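Local structure of aryl acylamidase (bacterium CSBL00001, 4YJ6) at residues G74-V79 with M238-G243; K292-F297 with A302-V307; P43-V48 with F154-N159; Q375-T380 with T436-H441. The protein probably hydrolyses N-acyl aromatic amines (anilides) to an arylamine and a carboxylate. All coordinates share one frame; numbering follows the deposited sequence.

Contact 1. Residues G74-V79 with M238-G243; sequences GMLAGV and MNVLHG
Met75, a selenomethionine here, and Val240 hold the tight part of this contact: Met75 CG lies 3.3 Å from Val240 CG2, closer than carbons usually pack. The two side chains run antiparallel alongside each other. With chi1 at 82°, Met75 CG sits over its own backbone, flanked by N and C, which sends the chain toward the helix; SE then passes the same methyl at 3.6 Å. Leu76 comes in at an angle on the buried flank, its CD1 3.7 Å from Val240 CG2, so one valine methyl receives both residues. Met120 of helix 115-122 touches Leu76 and Val240 and closes this side. The outer side is looser. There the exposed Met75 lies nearly perpendicular to Asn239, and SE stands 4.2 Å from Asn239 CB. The amide of Asn239 is engaged elsewhere, with Phe258 N and Asp257 OD1. Just past the helix, His242 ND1 bonds back to Met238 O at 2.9 Å. The part of the loop next to strand 80-84 is two overlapping beta turns, type I from Gly74 to Ala77 and type II from Leu76 to Val79, which end the connection from helix 53-69 and pack on the last turn of helix 231-241.

Contact 2. Residues K292-F297 with A302-V307; sequences KAARVF and AHVEFV
Phe297 and Ala302 meet through backbone and side chain alike. Ala302 N donates to Phe297 O at 3.1 Å, with an N-H...O angle of 154° and the donor tilted from the carbonyl plane. Beside this bond, Phe297 CB and Ala302 CB are 4.2 Å apart. Further along the strand, Val304 turns CG2 to the helix, 4.0 Å from Phe297 CB. The same methyl rests 3.7 Å from Ala294 O, while Val304 CG1 faces Ala294 CB at 4.3 Å. Small residues at 294 and 302 thus let helix and strand come close. Of the Phe297 side chain, CB does the touching. With CG beside the backbone N (chi1 -69°), the ring swings off from Val304 and toward Ile271 and Leu396. Those two belong to the strands that position the helix: Ala294 also rests on Leu273 and Leu396, and Ala302 on Ile271. The chain here completes a beta-alpha-beta unit, with strand 303-306 parallel to strand 270-273 and joined to it through helix 284-299. Strand 303-306 forms an outer edge of the large mixed sheet, and helix 284-299, lying against both strands, also touches helix 467-480 through Ala293 and Val296, which meet Phe477.

Contact 3. Residues P43-V48 with F154-N159; sequences PGLNAV and FNLDFN
Leu156 reaches from its loop onto the last turn of helix 27-45, where it meets Gly44 and Leu45. Its CB points toward the helix but stays 4.9 Å from Gly44 O, so the touching is left to the outer atoms. CG, turned beside the backbone N (chi1 -79°), approaches Gly44 O to 4.2 Å. From there the two methyls part. CD2 settles above the plane of the Gly44 carbonyl group, 3.8 Å from Gly44 O and equally near Gly44 C. CD1 turns instead to the neighbouring leucine, 4.4 Å from Leu45 CD2, a loose apolar touch made possible because the end of Leu45 bends back although its CB points away. The absence of a side chain at Gly44 matters, since a CB there would come some 2.9 Å from Leu156 CD2. No hydrogen bond crosses between the segments; Gly44 O bonds to Arg151 NH1 instead, and the Arg151 side chain also packs on Leu156. Past Leu45 the chain leaves the helix at Asn46, which has a positive phi of 58° and whose ND2 bonds to Phe147 O and Pro149 O. On the other side, Leu156 is held out by a type I beta turn from Asn155 to Phe158, closed by Phe158 N to Asn155 O at 2.9 Å. Asn155 OD1 also accepts from Asp157 N at 3.0 Å. This pairing of an Asx turn with a type I turn shapes the corner that leads directly into the glycine- and serine-rich stretch characteristic of amidase signature enzymes.

Contact 4. Residues Q375-T380 with T436-H441; sequences QLLRTT and TNFSGH
Arg378 supplies the polar link to Phe438: its NE donates to Phe438 O at 3.0 Å in a nearly straight bond, 173° at the hydrogen. The carbonyl oxygen lies at the guanidinium edge, in its plane, and the donor sits on a lone pair of that oxygen. An extended chain, with CG anti to the backbone N (chi1 -175°), carries the group across to the neighbouring helix. NH2 comes within a longer 3.6 Å of Asn437 O. Both carbonyls belong to the C-terminal end of helix 434-439, whose dipole would probably be eased by the positive charge. Arg378 also makes a cation-pi contact with Tyr221.

The apolar part gathers around the Phe438 side chain. Leu377 CD2 approaches Phe438 CE2 at 3.7 Å, and Arg378 CG packs on Phe438 CB at 3.8 Å. Here the long helix 368-389 flanks the short helix 434-439, and Trp322 and Met325 of helix 315-339 complete the pocket for the phenylalanine. A methionine in place of Arg378 would probably leave Phe438 O without its side-chain donor and Tyr221 without its cationic partner.

Within helix 368-389, Thr379 OG1 and Thr379 N grip Gln375 O from opposite sides of its carbonyl plane. Gly440 ends the short helix with a positive phi, and across it Ser439 OG and His441 ND1 share a hydrogen bond of 2.7 Å.

How the contacts relate
The four contacts are separate sites in one chain; no two touch. The closest approach is between contacts 1 and 4, about 11 Å between nearest atoms, although their centres are 30 Å apart. Contact 2 is the most peripheral, about 25 Å from the centre of the chain. Contacts 1 and 3 interleave along the sequence, whereas the other pairs follow in series. Contacts 3 and 4 lie on opposite sides of the chain's centre, about 33 Å between their own centres. The chain after 154-159 carries the motif that in this family supplies catalytic serines, so contact 3 is probably tied to the active site by sequence. A phosphate ion, probably from the crystallisation liquor, lies about 6 Å from the Asn437 side chain of contact 4.

Contact 1. Residues G74-V79 with M238-G243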
loop_
_atom_site.group_PDB
_atom_site.type_symbol
_atom_site.label_atom_id
_atom_site.label_comp_id
_atom_site.label_asym_id
_atom_site.label_seq_id
_atom_site.Cartn_x
_atom_site.Cartn_y
_atom_site.Cartn_z
ATOM N N GLY A 74 25.002 0.168 -0.204
ATOM C CA GLY A 74 23.888 -0.552 -0.792
ATOM C C GLY A 74 23.259 0.119 -1.999
ATOM O O GLY A 74 23.584 1.250 -2.386
HETATM N N MSE A 75 22.325 -0.592 -2.617
HETATM C CA MSE A 75 21.801 -0.120 -3.895
HETATM C C MSE A 75 20.821 1.058 -3.748
HETATM O O MSE A 75 20.458 1.703 -4.742
HETATM C CB MSE A 75 21.173 -1.285 -4.666
HETATM C CG MSE A 75 19.785 -1.654 -4.304
HETATM SE SE MSE A 75 19.262 -3.257 -5.418
HETATM C CE MSE A 75 20.469 -4.434 -4.349
ATOM N N LEU A 76 20.351 1.317 -2.528
ATOM C CA LEU A 76 19.503 2.484 -2.263
ATOM C C LEU A 76 20.227 3.446 -1.318
ATOM O O LEU A 76 19.614 4.179 -0.557
ATOM C CB LEU A 76 18.163 2.060 -1.643
ATOM C CG LEU A 76 17.247 1.327 -2.628
ATOM C CD1 LEU A 76 15.965 0.909 -1.874
ATOM C CD2 LEU A 76 16.887 2.206 -3.784
ATOM N N ALA A 77 21.548 3.464 -1.384
ATOM C CA ALA A 77 22.295 4.264 -0.420
ATOM C C ALA A 77 21.854 5.729 -0.367
ATOM O O ALA A 77 21.930 6.473 -1.362
ATOM C CB ALA A 77 23.832 4.163 -0.703
ATOM N N GLY A 78 21.387 6.132 0.805
ATOM C CA GLY A 78 21.016 7.511 1.056
ATOM C C GLY A 78 19.554 7.847 0.772
ATOM O O GLY A 78 19.123 8.948 1.042
ATOM N N VAL A 79 18.787 6.910 0.228
ATOM C CA VAL A 79 17.390 7.217 -0.086
ATOM C C VAL A 79 16.604 7.268 1.214
ATOM O O VAL A 79 16.576 6.285 1.942
ATOM C CB VAL A 79 16.802 6.117 -0.980
ATOM C CG1 VAL A 79 15.263 6.324 -1.168
ATOM C CG2 VAL A 79 17.511 6.113 -2.312
HETATM N N MSE A 238 11.614 -2.655 -5.506
HETATM C CA MSE A 238 11.285 -4.075 -5.600
HETATM C C MSE A 238 12.527 -4.923 -5.769
HETATM O O MSE A 238 12.566 -6.041 -5.296
HETATM C CB MSE A 238 10.333 -4.328 -6.789
HETATM C CG MSE A 238 8.927 -3.849 -6.505
HETATM SE SE MSE A 238 8.203 -4.701 -4.920
HETATM C CE MSE A 238 8.362 -6.604 -5.386
ATOM N N ASN A 239 13.549 -4.417 -6.450
ATOM C CA ASN A 239 14.799 -5.169 -6.525
ATOM C C ASN A 239 15.403 -5.420 -5.148
ATOM O O ASN A 239 16.032 -6.445 -4.941
ATOM C CB ASN A 239 15.813 -4.454 -7.424
ATOM C CG ASN A 239 15.640 -4.826 -8.883
ATOM O OD1 ASN A 239 14.857 -5.716 -9.217
ATOM N ND2 ASN A 239 16.420 -4.201 -9.742
ATOM N N VAL A 240 15.189 -4.488 -4.227
ATOM C CA VAL A 240 15.626 -4.672 -2.857
ATOM C C VAL A 240 14.675 -5.569 -2.062
ATOM O O VAL A 240 15.122 -6.429 -1.324
ATOM C CB VAL A 240 15.776 -3.290 -2.160
ATOM C CG1 VAL A 240 15.993 -3.421 -0.578
ATOM C CG2 VAL A 240 16.963 -2.539 -2.782
ATOM N N LEU A 241 13.374 -5.357 -2.220
ATOM C CA LEU A 241 12.385 -5.985 -1.329
ATOM C C LEU A 241 12.165 -7.439 -1.661
ATOM O O LEU A 241 11.953 -8.250 -0.751
ATOM C CB LEU A 241 11.025 -5.255 -1.439
ATOM C CG LEU A 241 11.026 -3.855 -0.768
ATOM C CD1 LEU A 241 9.746 -3.109 -1.143
ATOM C CD2 LEU A 241 11.157 -3.975 0.773
ATOM N N HIS A 242 12.156 -7.801 -2.941
ATOM C CA HIS A 242 11.789 -9.184 -3.289
ATOM C C HIS A 242 12.914 -10.155 -2.921
ATOM O O HIS A 242 14.083 -9.758 -2.740
ATOM C CB HIS A 242 11.403 -9.325 -4.774
ATOM C CG HIS A 242 12.563 -9.610 -5.675
ATOM N ND1 HIS A 242 13.476 -8.640 -6.032
ATOM C CD2 HIS A 242 12.937 -10.743 -6.320
ATOM C CE1 HIS A 242 14.385 -9.171 -6.840
ATOM N NE2 HIS A 242 14.075 -10.441 -7.031
ATOM N N GLY A 243 12.549 -11.434 -2.816
ATOM C CA GLY A 243 13.537 -12.494 -2.721
ATOM C C GLY A 243 13.203 -13.560 -1.683
ATOM O O GLY A 243 12.425 -13.350 -0.770
#

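Contact 2. Residues K292-F297 with A302-V307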
loop_
_atom_site.group_PDB
_atom_site.type_symbol
_atom_site.label_atom_id
_atom_site.label_comp_id
_atom_site.label_asym_id
_atom_site.label_seq_id
_atom_site.Cartn_x
_atom_site.Cartn_y
_atom_site.Cartn_z
ATOM N N LYS A 292 -11.129 5.621 -20.724
ATOM C CA LYS A 292 -10.202 6.459 -21.469
ATOM C C LYS A 292 -8.780 5.950 -21.283
ATOM O O LYS A 292 -8.023 5.797 -22.241
ATOM C CB LYS A 292 -10.307 7.884 -20.936
ATOM C CG LYS A 292 -9.646 8.943 -21.790
ATOM C CD LYS A 292 -10.118 10.338 -21.347
ATOM C CE LYS A 292 -10.029 11.364 -22.472
ATOM N NZ LYS A 292 -10.788 12.612 -22.098
ATOM N N ALA A 293 -8.416 5.664 -20.036
ATOM C CA ALA A 293 -7.054 5.228 -19.741
ATOM C C ALA A 293 -6.714 3.945 -20.463
ATOM O O ALA A 293 -5.617 3.778 -20.943
ATOM C CB ALA A 293 -6.863 5.052 -18.229
ATOM N N ALA A 294 -7.676 3.034 -20.562
ATOM C CA ALA A 294 -7.436 1.761 -21.218
ATOM C C ALA A 294 -7.049 1.951 -22.676
ATOM O O ALA A 294 -6.282 1.176 -23.240
ATOM C CB ALA A 294 -8.691 0.871 -21.130
ATOM N N ARG A 295 -7.569 3.001 -23.292
ATOM C CA ARG A 295 -7.303 3.243 -24.699
ATOM C C ARG A 295 -5.884 3.700 -24.929
ATOM O O ARG A 295 -5.379 3.616 -26.048
ATOM C CB ARG A 295 -8.306 4.245 -25.258
ATOM C CG ARG A 295 -9.662 3.545 -25.503
ATOM C CD ARG A 295 -10.757 4.509 -25.732
ATOM N NE ARG A 295 -11.905 3.829 -26.337
ATOM C CZ ARG A 295 -12.899 3.259 -25.666
ATOM N NH1 ARG A 295 -12.915 3.259 -24.332
ATOM N NH2 ARG A 295 -13.906 2.695 -26.360
ATOM N N VAL A 296 -5.215 4.141 -23.867
ATOM C CA VAL A 296 -3.801 4.491 -24.003
ATOM C C VAL A 296 -3.042 3.268 -24.493
ATOM O O VAL A 296 -2.137 3.372 -25.321
ATOM C CB VAL A 296 -3.226 5.027 -22.682
ATOM C CG1 VAL A 296 -1.663 5.194 -22.772
ATOM C CG2 VAL A 296 -3.917 6.352 -22.311
ATOM N N PHE A 297 -3.436 2.089 -24.012
ATOM C CA PHE A 297 -2.722 0.878 -24.383
ATOM C C PHE A 297 -2.955 0.468 -25.840
ATOM O O PHE A 297 -2.068 -0.096 -26.463
ATOM C CB PHE A 297 -3.128 -0.259 -23.470
ATOM C CG PHE A 297 -2.625 -0.079 -22.061
ATOM C CD1 PHE A 297 -1.279 -0.195 -21.780
ATOM C CD2 PHE A 297 -3.493 0.221 -21.029
ATOM C CE1 PHE A 297 -0.805 -0.013 -20.451
ATOM C CE2 PHE A 297 -3.014 0.398 -19.713
ATOM C CZ PHE A 297 -1.677 0.273 -19.444
ATOM N N ALA A 302 -1.122 -2.633 -27.978
ATOM C CA ALA A 302 -1.815 -3.727 -27.299
ATOM C C ALA A 302 -3.246 -3.854 -27.821
ATOM O O ALA A 302 -3.784 -2.920 -28.420
ATOM C CB ALA A 302 -1.832 -3.494 -25.764
ATOM N N HIS A 303 -3.870 -4.997 -27.562
ATOM C CA HIS A 303 -5.270 -5.209 -27.940
ATOM C C HIS A 303 -6.085 -5.242 -26.671
ATOM O O HIS A 303 -5.799 -6.040 -25.792
ATOM C CB HIS A 303 -5.401 -6.522 -28.701
ATOM C CG HIS A 303 -4.374 -6.676 -29.781
ATOM N ND1 HIS A 303 -3.197 -7.382 -29.603
ATOM C CD2 HIS A 303 -4.315 -6.154 -31.031
ATOM C CE1 HIS A 303 -2.474 -7.312 -30.708
ATOM N NE2 HIS A 303 -3.130 -6.577 -31.589
ATOM N N VAL A 304 -7.055 -4.347 -26.557
ATOM C CA VAL A 304 -7.832 -4.242 -25.323
ATOM C C VAL A 304 -9.278 -4.604 -25.639
ATOM O O VAL A 304 -9.827 -4.129 -26.652
ATOM C CB VAL A 304 -7.799 -2.810 -24.750
ATOM C CG1 VAL A 304 -8.617 -2.715 -23.463
ATOM C CG2 VAL A 304 -6.335 -2.338 -24.490
ATOM N N GLU A 305 -9.897 -5.417 -24.791
ATOM C CA GLU A 305 -11.342 -5.675 -24.936
ATOM C C GLU A 305 -11.987 -5.880 -23.574
ATOM O O GLU A 305 -11.318 -6.300 -22.608
ATOM C CB GLU A 305 -11.599 -6.881 -25.847
ATOM C CG GLU A 305 -11.237 -8.189 -25.224
ATOM C CD GLU A 305 -11.233 -9.379 -26.215
ATOM O OE1 GLU A 305 -10.478 -9.361 -27.215
ATOM O OE2 GLU A 305 -11.938 -10.357 -25.950
ATOM N N PHE A 306 -13.268 -5.552 -23.463
ATOM C CA PHE A 306 -14.013 -5.820 -22.235
ATOM C C PHE A 306 -14.129 -7.307 -21.941
ATOM O O PHE A 306 -14.273 -8.123 -22.851
ATOM C CB PHE A 306 -15.421 -5.181 -22.289
ATOM C CG PHE A 306 -15.411 -3.696 -22.152
ATOM C CD1 PHE A 306 -15.364 -3.107 -20.890
ATOM C CD2 PHE A 306 -15.438 -2.872 -23.264
ATOM C CE1 PHE A 306 -15.346 -1.726 -20.753
ATOM C CE2 PHE A 306 -15.419 -1.472 -23.126
ATOM C CZ PHE A 306 -15.368 -0.904 -21.873
ATOM N N VAL A 307 -13.967 -7.657 -20.660
ATOM C CA VAL A 307 -14.119 -9.033 -20.209
ATOM C C VAL A 307 -15.113 -9.122 -19.049
ATOM O O VAL A 307 -15.286 -8.185 -18.271
ATOM C CB VAL A 307 -12.741 -9.649 -19.762
ATOM C CG1 VAL A 307 -11.806 -9.681 -20.933
ATOM C CG2 VAL A 307 -12.118 -8.849 -18.574
#

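Contact 3. Residues P43-V48 with F154-N159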
loop_
_atom_site.group_PDB
_atom_site.type_symbol
_atom_site.label_atom_id
_atom_site.label_comp_id
_atom_site.label_asym_id
_atom_site.label_seq_id
_atom_site.Cartn_x
_atom_site.Cartn_y
_atom_site.Cartn_z
ATOM N N PRO A 43 2.754 18.873 9.308
ATOM C CA PRO A 43 1.693 19.314 10.228
ATOM C C PRO A 43 0.292 19.272 9.630
ATOM O O PRO A 43 -0.618 18.843 10.330
ATOM C CB PRO A 43 2.096 20.760 10.566
ATOM C CG PRO A 43 3.607 20.687 10.574
ATOM C CD PRO A 43 3.943 19.752 9.386
ATOM N N GLY A 44 0.112 19.676 8.377
ATOM C CA GLY A 44 -1.203 19.603 7.762
ATOM C C GLY A 44 -1.610 18.183 7.376
ATOM O O GLY A 44 -2.771 17.790 7.539
ATOM N N LEU A 45 -0.657 17.419 6.862
ATOM C CA LEU A 45 -0.938 16.059 6.400
ATOM C C LEU A 45 -1.177 15.060 7.526
ATOM O O LEU A 45 -1.978 14.161 7.360
ATOM C CB LEU A 45 0.221 15.521 5.554
ATOM C CG LEU A 45 0.646 16.323 4.340
ATOM C CD1 LEU A 45 1.849 15.579 3.763
ATOM C CD2 LEU A 45 -0.513 16.528 3.319
ATOM N N ASN A 46 -0.449 15.171 8.637
ATOM C CA ASN A 46 -0.578 14.258 9.766
ATOM C C ASN A 46 -0.306 12.829 9.307
ATOM O O ASN A 46 -1.051 11.908 9.641
ATOM C CB ASN A 46 -1.962 14.384 10.432
ATOM C CG ASN A 46 -2.069 13.665 11.774
ATOM O OD1 ASN A 46 -1.152 13.695 12.615
ATOM N ND2 ASN A 46 -3.222 13.027 12.005
ATOM N N ALA A 47 0.786 12.673 8.567
ATOM C CA ALA A 47 1.181 11.368 8.027
ATOM C C ALA A 47 2.178 10.643 8.940
ATOM O O ALA A 47 2.202 9.431 8.989
ATOM C CB ALA A 47 1.786 11.557 6.614
ATOM N N VAL A 48 3.005 11.394 9.662
ATOM C CA VAL A 48 4.068 10.788 10.478
ATOM C C VAL A 48 3.585 10.550 11.898
ATOM O O VAL A 48 3.006 11.444 12.515
ATOM C CB VAL A 48 5.334 11.690 10.451
ATOM C CG1 VAL A 48 6.433 11.139 11.386
ATOM C CG2 VAL A 48 5.842 11.840 9.028
ATOM N N PHE A 154 -3.691 16.556 -2.064
ATOM C CA PHE A 154 -4.417 17.237 -3.154
ATOM C C PHE A 154 -5.547 18.134 -2.639
ATOM O O PHE A 154 -6.036 19.003 -3.367
ATOM C CB PHE A 154 -4.948 16.209 -4.160
ATOM C CG PHE A 154 -3.918 15.786 -5.135
ATOM C CD1 PHE A 154 -3.870 16.320 -6.407
ATOM C CD2 PHE A 154 -2.932 14.897 -4.742
ATOM C CE1 PHE A 154 -2.875 15.963 -7.281
ATOM C CE2 PHE A 154 -1.931 14.540 -5.589
ATOM C CZ PHE A 154 -1.880 15.061 -6.856
ATOM N N ASN A 155 -5.989 17.890 -1.414
ATOM C CA ASN A 155 -6.990 18.718 -0.748
ATOM C C ASN A 155 -7.129 18.211 0.679
ATOM O O ASN A 155 -7.677 17.140 0.934
ATOM C CB ASN A 155 -8.341 18.669 -1.496
ATOM C CG ASN A 155 -9.379 19.582 -0.864
ATOM O OD1 ASN A 155 -9.306 19.881 0.324
ATOM N ND2 ASN A 155 -10.345 20.027 -1.662
ATOM N N LEU A 156 -6.590 18.964 1.641
ATOM C CA LEU A 156 -6.538 18.476 3.020
ATOM C C LEU A 156 -7.904 18.256 3.682
ATOM O O LEU A 156 -7.976 17.680 4.737
ATOM C CB LEU A 156 -5.646 19.390 3.905
ATOM C CG LEU A 156 -4.130 19.162 3.765
ATOM C CD1 LEU A 156 -3.679 19.371 2.332
ATOM C CD2 LEU A 156 -3.415 20.133 4.678
ATOM N N ASP A 157 -8.989 18.707 3.065
ATOM C CA ASP A 157 -10.325 18.410 3.598
ATOM C C ASP A 157 -10.677 16.943 3.375
ATOM O O ASP A 157 -11.624 16.442 3.964
ATOM C CB ASP A 157 -11.393 19.284 2.907
ATOM C CG ASP A 157 -11.306 20.766 3.306
ATOM O OD1 ASP A 157 -10.762 21.067 4.385
ATOM O OD2 ASP A 157 -11.806 21.611 2.527
ATOM N N PHE A 158 -9.901 16.278 2.525
ATOM C CA PHE A 158 -10.156 14.881 2.149
ATOM C C PHE A 158 -9.110 13.954 2.730
ATOM O O PHE A 158 -8.020 14.379 3.089
ATOM C CB PHE A 158 -10.182 14.753 0.625
ATOM C CG PHE A 158 -11.397 15.406 0.008
ATOM C CD1 PHE A 158 -11.412 16.761 -0.248
ATOM C CD2 PHE A 158 -12.529 14.666 -0.252
ATOM C CE1 PHE A 158 -12.542 17.374 -0.803
ATOM C CE2 PHE A 158 -13.667 15.268 -0.804
ATOM C CZ PHE A 158 -13.665 16.620 -1.075
ATOM N N ASN A 159 -9.462 12.683 2.828
ATOM C CA ASN A 159 -8.579 11.679 3.430
ATOM C C ASN A 159 -7.607 11.143 2.381
ATOM O O ASN A 159 -7.900 11.154 1.173
ATOM C CB ASN A 159 -9.450 10.556 3.984
ATOM C CG ASN A 159 -8.716 9.662 4.943
ATOM O OD1 ASN A 159 -8.304 8.551 4.599
ATOM N ND2 ASN A 159 -8.583 10.120 6.174
#

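Contact 4. Residues Q375-T380 with T436-H441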
loop_
_atom_site.group_PDB
_atom_site.type_symbol
_atom_site.label_atom_id
_atom_site.label_comp_id
_atom_site.label_asym_id
_atom_site.label_seq_id
_atom_site.Cartn_x
_atom_site.Cartn_y
_atom_site.Cartn_z
ATOM N N GLN A 375 -13.677 -19.875 2.436
ATOM C CA GLN A 375 -12.621 -20.478 1.621
ATOM C C GLN A 375 -13.116 -20.865 0.235
ATOM O O GLN A 375 -12.388 -20.728 -0.755
ATOM C CB GLN A 375 -12.062 -21.713 2.325
ATOM C CG GLN A 375 -11.233 -21.342 3.575
ATOM C CD GLN A 375 -10.908 -22.534 4.454
ATOM O OE1 GLN A 375 -11.416 -23.627 4.252
ATOM N NE2 GLN A 375 -10.077 -22.310 5.454
ATOM N N LEU A 376 -14.351 -21.368 0.146
ATOM C CA LEU A 376 -14.959 -21.663 -1.152
ATOM C C LEU A 376 -15.171 -20.381 -1.972
ATOM O O LEU A 376 -14.899 -20.345 -3.153
ATOM C CB LEU A 376 -16.305 -22.368 -0.916
ATOM C CG LEU A 376 -17.154 -22.523 -2.197
ATOM C CD1 LEU A 376 -16.428 -23.422 -3.201
ATOM C CD2 LEU A 376 -18.510 -23.122 -1.838
ATOM N N LEU A 377 -15.644 -19.321 -1.321
ATOM C CA LEU A 377 -15.813 -18.031 -1.986
ATOM C C LEU A 377 -14.465 -17.566 -2.547
ATOM O O LEU A 377 -14.366 -17.162 -3.692
ATOM C CB LEU A 377 -16.424 -16.993 -1.012
ATOM C CG LEU A 377 -16.654 -15.563 -1.563
ATOM C CD1 LEU A 377 -17.790 -14.847 -0.816
ATOM C CD2 LEU A 377 -15.374 -14.695 -1.474
ATOM N N ARG A 378 -13.430 -17.638 -1.718
ATOM C CA ARG A 378 -12.111 -17.215 -2.128
ATOM C C ARG A 378 -11.625 -18.023 -3.333
ATOM O O ARG A 378 -11.060 -17.467 -4.278
ATOM C CB ARG A 378 -11.131 -17.381 -0.935
ATOM C CG ARG A 378 -9.737 -16.854 -1.236
ATOM C CD ARG A 378 -8.837 -17.087 -0.047
ATOM N NE ARG A 378 -7.502 -16.539 -0.288
ATOM C CZ ARG A 378 -6.527 -16.608 0.599
ATOM N NH1 ARG A 378 -6.775 -17.142 1.787
ATOM N NH2 ARG A 378 -5.331 -16.101 0.314
ATOM N N THR A 379 -11.851 -19.328 -3.287
ATOM C CA THR A 379 -11.444 -20.219 -4.380
ATOM C C THR A 379 -12.141 -19.795 -5.672
ATOM O O THR A 379 -11.545 -19.711 -6.725
ATOM C CB THR A 379 -11.827 -21.682 -4.070
ATOM O OG1 THR A 379 -11.135 -22.134 -2.893
ATOM C CG2 THR A 379 -11.481 -22.588 -5.271
ATOM N N THR A 380 -13.427 -19.494 -5.562
ATOM C CA THR A 380 -14.224 -19.094 -6.715
ATOM C C THR A 380 -13.667 -17.816 -7.346
ATOM O O THR A 380 -13.544 -17.703 -8.579
ATOM C CB THR A 380 -15.689 -18.909 -6.301
ATOM O OG1 THR A 380 -16.167 -20.157 -5.765
ATOM C CG2 THR A 380 -16.553 -18.557 -7.536
ATOM N N THR A 436 -7.404 -9.302 -5.256
ATOM C CA THR A 436 -6.082 -9.938 -5.400
ATOM C C THR A 436 -5.506 -10.355 -4.050
ATOM O O THR A 436 -4.550 -11.120 -3.999
ATOM C CB THR A 436 -5.051 -9.024 -6.092
ATOM O OG1 THR A 436 -4.794 -7.893 -5.263
ATOM C CG2 THR A 436 -5.592 -8.539 -7.444
ATOM N N ASN A 437 -6.076 -9.881 -2.948
ATOM C CA ASN A 437 -5.739 -10.491 -1.655
ATOM C C ASN A 437 -6.418 -11.859 -1.526
ATOM O O ASN A 437 -5.946 -12.719 -0.819
ATOM C CB ASN A 437 -6.139 -9.576 -0.488
ATOM C CG ASN A 437 -5.478 -8.226 -0.595
ATOM O OD1 ASN A 437 -6.065 -7.300 -1.145
ATOM N ND2 ASN A 437 -4.245 -8.109 -0.099
ATOM N N PHE A 438 -7.550 -12.055 -2.207
ATOM C CA PHE A 438 -8.073 -13.418 -2.323
ATOM C C PHE A 438 -7.230 -14.262 -3.277
ATOM O O PHE A 438 -6.968 -15.438 -3.002
ATOM C CB PHE A 438 -9.493 -13.410 -2.909
ATOM C CG PHE A 438 -10.543 -12.909 -1.962
ATOM C CD1 PHE A 438 -10.348 -12.921 -0.590
ATOM C CD2 PHE A 438 -11.772 -12.501 -2.468
ATOM C CE1 PHE A 438 -11.386 -12.466 0.281
ATOM C CE2 PHE A 438 -12.793 -12.073 -1.622
ATOM C CZ PHE A 438 -12.606 -12.062 -0.257
ATOM N N SER A 439 -6.793 -13.676 -4.398
ATOM C CA SER A 439 -6.278 -14.491 -5.493
ATOM C C SER A 439 -4.768 -14.615 -5.659
ATOM O O SER A 439 -4.314 -15.607 -6.252
ATOM C CB SER A 439 -6.883 -14.014 -6.830
ATOM O OG SER A 439 -6.276 -12.798 -7.251
ATOM N N GLY A 440 -4.012 -13.629 -5.152
ATOM C CA GLY A 440 -2.561 -13.740 -5.081
ATOM C C GLY A 440 -1.840 -13.102 -6.263
ATOM O O GLY A 440 -0.624 -13.064 -6.299
ATOM N N HIS A 441 -2.589 -12.577 -7.222
ATOM C CA HIS A 441 -2.001 -11.960 -8.427
ATOM C C HIS A 441 -1.328 -10.652 -8.107
ATOM O O HIS A 441 -1.817 -9.918 -7.275
ATOM C CB HIS A 441 -3.140 -11.679 -9.429
ATOM C CG HIS A 441 -3.779 -12.920 -9.939
ATOM N ND1 HIS A 441 -4.629 -13.699 -9.171
ATOM C CD2 HIS A 441 -3.647 -13.560 -11.127
ATOM C CE1 HIS A 441 -4.987 -14.755 -9.872
ATOM N NE2 HIS A 441 -4.397 -14.704 -11.057
#